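Local coordinates for Cd1 (Flavonifractor plautii, PDB 7D39), which probably uses bound FMN to reduce the carbon-carbon double bond of flavones and flavonols, which starts their breakdown in gut bacteria, at residues T87-K92 with T151-D156; S140-G145 with E172-A177. One frame throughout, in Å; residues are numbered along the deposited sequence.

Contact 1: residues T87-K92 with T151-D156; sequences TPIFEK and TRTQCD. With FMN (flavin mononucleotide), chain B.
Lys92 and Arg152 mark the nearest approach of the two backbones, 5.3 Å from Lys92 CA to Arg152 CA, where segment 87-92, running on from strand 82-88, passes the start of helix 153-162 with Arg152 at its N-cap position. The buried part of the contact is the meeting of Ile89 and Thr153, whose side chains cross at about a right angle with Ile89 CD1 3.8 Å from Thr153 CG2. Threonine suits this place because it is two-sided: its methyl meets the isoleucine, while OG1, anti to the backbone N (chi1 -173°), is hydrogen-bonded to Ser143 OG. Farther out, Lys92 and Thr151 lie side by side, with Lys92 CD 3.8 Å from Thr151 OG1, and the lysine also makes a cation-pi contact with Trp149. A water donates to Glu91 O at 2.9 Å and accepts a weak bond from Arg152 NH1. In this flavodoxin-like fold the loop leaving the strand is part of the FMN pocket. Glu91 and Lys92 both have positive phi, in a tight turn of the loop where successive amides face the isoalloxazine: Glu91 N donates to FMN N5 at 3.1 Å and Lys92 N to FMN O4 at 2.9 Å, bonds that would probably polarise the oxidised ring and make N5 readier to take up hydride. Ile89 is gripped through its backbone too, Ile89 O accepting from the ribityl hydroxyl FMN O2' at 2.8 Å, while its CG2 packs against the pyrimidine part of the flavin. Phe90 has FMN C7 over one face of its ring, and Phe90 CE1 comes to 3.6 Å from FMN C8. An alanine here takes away that ring and would probably leave the dimethylbenzene part of the flavin without its aromatic cover on this face.

Contact 2: residues S140-G145 with E172-A177; sequences SFMSVG and EVFPWA. With FMN (flavin mononucleotide), chain B.
With CG anti to the carbonyl carbon in both Met142 (chi1 -57°) and Phe174 (chi1 -62°), these two side chains cross obliquely on one face of the sheet. Met142, present as selenomethionine, meets the phenylalanine at the ring edge, its CB lying 3.9 Å from Phe174 CE2. Met142 SE stands 5.3 Å from the Phe174 ring centroid in an oblique Met-aromatic contact, for which a flexible, polarisable side chain is well suited. Val144 shares this face: its CG2 approaches Phe174 CD2, and its CG1 packs tightly on Ala177 CB at 3.4 Å, where alanine's single methyl limits the crowding. Helix 14-28 covers the group, Met18 touching both Met142 and Phe174. Glu172 also starts from this face, but bends at chi2 and forms a salt bridge with Arg189. On the other face Ser143 and Val173 turn toward helix 153-162; Ser143 OG, besides its bond to Thr153, donates to a water at 2.7 Å that in turn donates to Glu172 O. The backbones run parallel, 17° apart, linked by an alternating ladder: Glu172 N to Phe141 O, Ser143 N to Glu172 O, Phe174 N to Ser143 O (2.7 Å), and Gly145 N to Phe174 O (3.0 Å). Beyond the strands, Ala177 N donates to Gly145 O and prolongs the pairing. There the sheet meets the cofactor: the ribityl hydroxyl FMN O4' donates to Val144 O at 2.8 Å. Gly145 CA lies 3.2 Å from FMN O2, and any CB on this residue would collide with that oxygen. Adjacent parallel strands joined by a beta-alpha-beta crossover, with FMN at their C-terminal ends, are characteristic of doubly wound alpha/beta folds, here the flavodoxin-like one with strand order 2-1-3-4-5.

In the fold
The centres of contacts 1 and 2 lie about 8 Å apart, and their segments alternate along the chain: 87-92, 140-145, 151-156, then 172-177. Strands 82-88, 138-144 and 167-174 are successive neighbours in the five-stranded parallel sheet, while helix 153-162 is the crossover between the last two. The two contacts touch directly, with Thr87 N 2.9 Å from Met142 O in a probable hydrogen bond between neighbouring strands, and Thr153 CG2 packed 3.6 Å from Val173 CG2. Both reach FMN: contact 1 supplies backbone groups to the flavin ring and ribityl chain, contact 2 a strand end that meets the ribityl chain and flavin O2, so neighbouring strand ends and their loops help form the pocket.

Contact 1: residues T87-K92 with T151-D156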
loop_
_atom_site.group_PDB
_atom_site.type_symbol
_atom_site.label_atom_id
_atom_site.label_comp_id
_atom_site.label_asym_id
_atom_site.label_seq_id
_atom_site.Cartn_x
_atom_site.Cartn_y
_atom_site.Cartn_z
ATOM N N THR A 87 4.466 3.988 10.337
ATOM C CA THR A 87 4.425 5.312 9.739
ATOM C C THR A 87 3.772 6.307 10.682
ATOM O O THR A 87 2.777 5.990 11.336
ATOM C CB THR A 87 3.650 5.311 8.411
ATOM O OG1 THR A 87 3.657 6.634 7.854
ATOM C CG2 THR A 87 2.218 4.890 8.641
ATOM N N PRO A 88 4.331 7.507 10.795
ATOM C CA PRO A 88 3.594 8.610 11.422
ATOM C C PRO A 88 2.292 8.863 10.679
ATOM O O PRO A 88 2.138 8.515 9.510
ATOM C CB PRO A 88 4.537 9.809 11.279
ATOM C CG PRO A 88 5.842 9.259 10.849
ATOM C CD PRO A 88 5.628 7.926 10.242
ATOM N N ILE A 89 1.358 9.495 11.370
ATOM C CA ILE A 89 0.126 9.989 10.770
ATOM C C ILE A 89 0.297 11.487 10.521
ATOM O O ILE A 89 0.629 12.238 11.446
ATOM C CB ILE A 89 -1.083 9.711 11.672
ATOM C CG1 ILE A 89 -1.211 8.215 11.925
ATOM C CG2 ILE A 89 -2.348 10.296 11.045
ATOM C CD1 ILE A 89 -2.338 7.827 12.844
ATOM N N PHE A 90 0.102 11.916 9.270
ATOM C CA PHE A 90 0.103 13.323 8.874
ATOM C C PHE A 90 -1.266 13.629 8.266
ATOM O O PHE A 90 -1.689 12.940 7.335
ATOM C CB PHE A 90 1.195 13.633 7.826
ATOM C CG PHE A 90 2.623 13.646 8.342
ATOM C CD1 PHE A 90 2.937 13.432 9.681
ATOM C CD2 PHE A 90 3.669 13.889 7.447
ATOM C CE1 PHE A 90 4.271 13.460 10.112
ATOM C CE2 PHE A 90 4.992 13.906 7.864
ATOM C CZ PHE A 90 5.299 13.690 9.210
ATOM N N GLU A 91 -1.965 14.636 8.790
ATOM C CA GLU A 91 -3.302 15.015 8.305
ATOM C C GLU A 91 -4.219 13.801 8.107
ATOM O O GLU A 91 -4.848 13.623 7.060
ATOM C CB GLU A 91 -3.200 15.828 7.008
ATOM C CG GLU A 91 -2.346 17.083 7.183
ATOM C CD GLU A 91 -0.916 16.855 6.767
ATOM O OE1 GLU A 91 -0.707 16.192 5.734
ATOM O OE2 GLU A 91 0.011 17.326 7.462
ATOM N N LYS A 92 -4.271 12.939 9.126
ATOM C CA LYS A 92 -5.206 11.813 9.162
ATOM C C LYS A 92 -4.906 10.846 8.024
ATOM O O LYS A 92 -5.822 10.412 7.309
ATOM C CB LYS A 92 -6.566 12.232 8.622
ATOM C CG LYS A 92 -7.315 13.146 9.559
ATOM C CD LYS A 92 -8.504 13.748 8.859
ATOM C CE LYS A 92 -9.137 14.807 9.729
ATOM N NZ LYS A 92 -10.175 15.587 9.015
ATOM N N THR A 151 -8.263 8.993 10.563
ATOM C CA THR A 151 -9.323 8.260 9.874
ATOM C C THR A 151 -8.960 7.797 8.466
ATOM O O THR A 151 -9.788 7.150 7.816
ATOM C CB THR A 151 -10.590 9.111 9.794
ATOM O OG1 THR A 151 -10.258 10.408 9.271
ATOM C CG2 THR A 151 -11.198 9.272 11.155
ATOM N N ARG A 152 -7.765 8.104 7.964
ATOM C CA ARG A 152 -7.408 7.726 6.606
ATOM C C ARG A 152 -6.139 6.893 6.510
ATOM O O ARG A 152 -5.811 6.418 5.412
ATOM C CB ARG A 152 -7.265 8.981 5.743
ATOM C CG ARG A 152 -8.463 9.907 5.816
ATOM C CD ARG A 152 -8.330 11.072 4.853
ATOM N NE ARG A 152 -8.629 10.664 3.487
ATOM C CZ ARG A 152 -8.160 11.261 2.393
ATOM N NH1 ARG A 152 -7.350 12.303 2.494
ATOM N NH2 ARG A 152 -8.513 10.807 1.192
ATOM N N THR A 153 -5.420 6.688 7.616
ATOM C CA THR A 153 -4.076 6.139 7.503
ATOM C C THR A 153 -4.104 4.648 7.202
ATOM O O THR A 153 -3.266 4.154 6.444
ATOM C CB THR A 153 -3.268 6.449 8.777
ATOM O OG1 THR A 153 -1.906 6.052 8.592
ATOM C CG2 THR A 153 -3.866 5.745 10.012
ATOM N N GLN A 154 -5.073 3.921 7.751
ATOM C CA GLN A 154 -5.156 2.486 7.499
ATOM C C GLN A 154 -5.499 2.186 6.047
ATOM O O GLN A 154 -5.058 1.168 5.497
ATOM C CB GLN A 154 -6.200 1.861 8.418
ATOM C CG GLN A 154 -5.788 1.772 9.851
ATOM C CD GLN A 154 -6.932 1.382 10.756
ATOM O OE1 GLN A 154 -7.946 2.078 10.840
ATOM N NE2 GLN A 154 -6.779 0.245 11.430
ATOM N N CYS A 155 -6.309 3.031 5.422
ATOM C CA CYS A 155 -6.570 2.880 3.999
ATOM C C CYS A 155 -5.328 3.229 3.185
ATOM O O CYS A 155 -4.992 2.512 2.230
ATOM C CB CYS A 155 -7.778 3.728 3.612
ATOM S SG CYS A 155 -8.339 3.556 1.899
ATOM N N ASP A 156 -4.599 4.294 3.563
ATOM C CA ASP A 156 -3.322 4.570 2.902
ATOM C C ASP A 156 -2.411 3.361 2.999
ATOM O O ASP A 156 -1.769 2.968 2.015
ATOM C CB ASP A 156 -2.614 5.786 3.508
ATOM C CG ASP A 156 -3.367 7.077 3.312
ATOM O OD1 ASP A 156 -4.294 7.127 2.491
ATOM O OD2 ASP A 156 -3.010 8.067 3.980
HETATM N N1 FMN B . -1.035 13.191 14.413
HETATM C C2 FMN B . -2.286 12.760 14.355
HETATM O O2 FMN B . -2.547 12.011 15.301
HETATM N N3 FMN B . -3.141 13.138 13.366
HETATM C C4 FMN B . -2.686 13.956 12.390
HETATM O O4 FMN B . -3.330 14.378 11.446
HETATM C C4A FMN B . -1.300 14.445 12.448
HETATM N N5 FMN B . -0.790 15.250 11.548
HETATM C C5A FMN B . 0.472 15.674 11.557
HETATM C C6 FMN B . 0.987 16.515 10.587
HETATM C C7 FMN B . 2.307 16.946 10.622
HETATM C C7M FMN B . 2.847 17.874 9.566
HETATM C C8 FMN B . 3.177 16.514 11.743
HETATM C C8M FMN B . 4.602 16.991 11.809
HETATM C C9 FMN B . 2.649 15.681 12.715
HETATM C C9A FMN B . 1.342 15.242 12.655
HETATM N N10 FMN B . 0.813 14.418 13.655
HETATM C C10 FMN B . -0.489 13.996 13.538
HETATM C "C1'" FMN B . 1.698 13.965 14.722
HETATM C "C2'" FMN B . 2.584 12.804 14.249
HETATM O "O2'" FMN B . 1.845 11.647 13.906
HETATM C "C3'" FMN B . 3.687 12.496 15.303
HETATM O "O3'" FMN B . 4.547 13.589 15.473
HETATM C "C4'" FMN B . 4.473 11.202 14.979
HETATM O "O4'" FMN B . 3.713 10.034 15.229
HETATM C "C5'" FMN B . 5.792 11.182 15.733
HETATM O "O5'" FMN B . 6.530 10.032 15.498
HETATM P P FMN B . 8.020 9.787 15.571
HETATM O O1P FMN B . 8.284 8.512 15.093
HETATM O O2P FMN B . 8.620 10.747 14.740
HETATM O O3P FMN B . 8.254 9.865 16.978
HETATM O O HOH W 1 -4.756 12.685 4.288
#

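Contact 2: residues S140-G145 with E172-A177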
loop_
_atom_site.group_PDB
_atom_site.type_symbol
_atom_site.label_atom_id
_atom_site.label_comp_id
_atom_site.label_asym_id
_atom_site.label_seq_id
_atom_site.Cartn_x
_atom_site.Cartn_y
_atom_site.Cartn_z
ATOM N N SER A 140 2.690 -6.044 7.530
ATOM C CA SER A 140 1.851 -5.446 8.553
ATOM C C SER A 140 2.229 -3.984 8.714
ATOM O O SER A 140 3.377 -3.587 8.479
ATOM C CB SER A 140 1.983 -6.181 9.883
ATOM O OG SER A 140 1.291 -7.428 9.828
ATOM N N PHE A 141 1.247 -3.186 9.119
ATOM C CA PHE A 141 1.407 -1.749 9.238
ATOM C C PHE A 141 1.017 -1.290 10.630
ATOM O O PHE A 141 0.115 -1.845 11.258
ATOM C CB PHE A 141 0.541 -1.015 8.217
ATOM C CG PHE A 141 0.871 -1.351 6.790
ATOM C CD1 PHE A 141 1.970 -0.784 6.175
ATOM C CD2 PHE A 141 0.072 -2.213 6.067
ATOM C CE1 PHE A 141 2.268 -1.078 4.861
ATOM C CE2 PHE A 141 0.358 -2.498 4.732
ATOM C CZ PHE A 141 1.459 -1.942 4.145
HETATM N N MSE A 142 1.692 -0.254 11.091
HETATM C CA MSE A 142 1.290 0.437 12.299
HETATM C C MSE A 142 1.305 1.912 11.955
HETATM O O MSE A 142 2.276 2.388 11.392
HETATM C CB MSE A 142 2.235 0.125 13.452
HETATM C CG MSE A 142 2.364 -1.355 13.768
HETATM SE SE MSE A 142 3.508 -1.676 15.350
HETATM C CE MSE A 142 5.245 -1.433 14.491
ATOM N N SER A 143 0.221 2.620 12.249
ATOM C CA SER A 143 0.152 4.061 12.065
ATOM C C SER A 143 0.096 4.700 13.440
ATOM O O SER A 143 -0.753 4.333 14.256
ATOM C CB SER A 143 -1.075 4.466 11.243
ATOM O OG SER A 143 -1.071 3.841 9.978
ATOM N N VAL A 144 1.012 5.629 13.700
ATOM C CA VAL A 144 1.184 6.234 15.018
ATOM C C VAL A 144 0.974 7.733 14.892
ATOM O O VAL A 144 1.714 8.409 14.170
ATOM C CB VAL A 144 2.571 5.936 15.609
ATOM C CG1 VAL A 144 2.655 6.462 17.034
ATOM C CG2 VAL A 144 2.870 4.429 15.548
ATOM N N GLY A 145 -0.016 8.262 15.616
ATOM C CA GLY A 145 -0.366 9.663 15.535
ATOM C C GLY A 145 -0.265 10.352 16.885
ATOM O O GLY A 145 -0.196 9.713 17.935
ATOM N N GLU A 172 -2.702 -1.581 12.099
ATOM C CA GLU A 172 -3.100 -1.054 13.398
ATOM C C GLU A 172 -2.870 0.454 13.467
ATOM O O GLU A 172 -1.881 0.964 12.936
ATOM C CB GLU A 172 -2.322 -1.763 14.517
ATOM C CG GLU A 172 -2.772 -1.452 15.938
ATOM C CD GLU A 172 -4.105 -2.060 16.261
ATOM O OE1 GLU A 172 -5.142 -1.548 15.771
ATOM O OE2 GLU A 172 -4.113 -3.064 16.995
ATOM N N VAL A 173 -3.786 1.159 14.134
ATOM C CA VAL A 173 -3.717 2.604 14.316
ATOM C C VAL A 173 -3.516 2.902 15.792
ATOM O O VAL A 173 -4.220 2.338 16.639
ATOM C CB VAL A 173 -4.987 3.310 13.810
ATOM C CG1 VAL A 173 -4.967 4.770 14.240
ATOM C CG2 VAL A 173 -5.052 3.232 12.329
ATOM N N PHE A 174 -2.590 3.818 16.101
ATOM C CA PHE A 174 -2.314 4.225 17.485
ATOM C C PHE A 174 -2.556 5.720 17.651
ATOM O O PHE A 174 -1.649 6.534 17.428
ATOM C CB PHE A 174 -0.887 3.868 17.896
ATOM C CG PHE A 174 -0.597 2.389 17.876
ATOM C CD1 PHE A 174 -0.852 1.608 18.990
ATOM C CD2 PHE A 174 -0.075 1.787 16.740
ATOM C CE1 PHE A 174 -0.583 0.251 18.977
ATOM C CE2 PHE A 174 0.196 0.434 16.721
ATOM C CZ PHE A 174 -0.054 -0.335 17.842
ATOM N N PRO A 175 -3.753 6.131 18.059
ATOM C CA PRO A 175 -3.998 7.550 18.320
ATOM C C PRO A 175 -3.442 7.963 19.675
ATOM O O PRO A 175 -3.105 7.131 20.521
ATOM C CB PRO A 175 -5.524 7.659 18.283
ATOM C CG PRO A 175 -5.974 6.318 18.820
ATOM C CD PRO A 175 -4.952 5.306 18.302
ATOM N N TRP A 176 -3.310 9.282 19.847
ATOM C CA TRP A 176 -2.819 9.884 21.094
ATOM C C TRP A 176 -1.517 9.239 21.542
ATOM O O TRP A 176 -1.355 8.873 22.710
ATOM C CB TRP A 176 -3.866 9.783 22.213
ATOM C CG TRP A 176 -5.183 10.392 21.855
ATOM C CD1 TRP A 176 -6.356 9.734 21.615
ATOM C CD2 TRP A 176 -5.465 11.786 21.694
ATOM N NE1 TRP A 176 -7.355 10.635 21.302
ATOM C CE2 TRP A 176 -6.835 11.900 21.344
ATOM C CE3 TRP A 176 -4.697 12.951 21.812
ATOM C CZ2 TRP A 176 -7.450 13.125 21.113
ATOM C CZ3 TRP A 176 -5.311 14.172 21.570
ATOM C CH2 TRP A 176 -6.677 14.247 21.229
ATOM N N ALA A 177 -0.579 9.097 20.602
ATOM C CA ALA A 177 0.565 8.209 20.784
ATOM C C ALA A 177 1.904 8.941 20.892
ATOM O O ALA A 177 2.951 8.332 20.659
ATOM C CB ALA A 177 0.606 7.190 19.645
HETATM N N1 FMN B . -1.035 13.191 14.413
HETATM C C2 FMN B . -2.286 12.760 14.355
HETATM O O2 FMN B . -2.547 12.011 15.301
HETATM N N3 FMN B . -3.141 13.138 13.366
HETATM C C4 FMN B . -2.686 13.956 12.390
HETATM O O4 FMN B . -3.330 14.378 11.446
HETATM C C4A FMN B . -1.300 14.445 12.448
HETATM N N5 FMN B . -0.790 15.250 11.548
HETATM C C5A FMN B . 0.472 15.674 11.557
HETATM C C6 FMN B . 0.987 16.515 10.587
HETATM C C7 FMN B . 2.307 16.946 10.622
HETATM C C7M FMN B . 2.847 17.874 9.566
HETATM C C8 FMN B . 3.177 16.514 11.743
HETATM C C8M FMN B . 4.602 16.991 11.809
HETATM C C9 FMN B . 2.649 15.681 12.715
HETATM C C9A FMN B . 1.342 15.242 12.655
HETATM N N10 FMN B . 0.813 14.418 13.655
HETATM C C10 FMN B . -0.489 13.996 13.538
HETATM C "C1'" FMN B . 1.698 13.965 14.722
HETATM C "C2'" FMN B . 2.584 12.804 14.249
HETATM O "O2'" FMN B . 1.845 11.647 13.906
HETATM C "C3'" FMN B . 3.687 12.496 15.303
HETATM O "O3'" FMN B . 4.547 13.589 15.473
HETATM C "C4'" FMN B . 4.473 11.202 14.979
HETATM O "O4'" FMN B . 3.713 10.034 15.229
HETATM C "C5'" FMN B . 5.792 11.182 15.733
HETATM O "O5'" FMN B . 6.530 10.032 15.498
HETATM P P FMN B . 8.020 9.787 15.571
HETATM O O1P FMN B . 8.284 8.512 15.093
HETATM O O2P FMN B . 8.620 10.747 14.740
HETATM O O3P FMN B . 8.254 9.865 16.978
HETATM O O HOH W 2 -1.531 1.152 10.128
#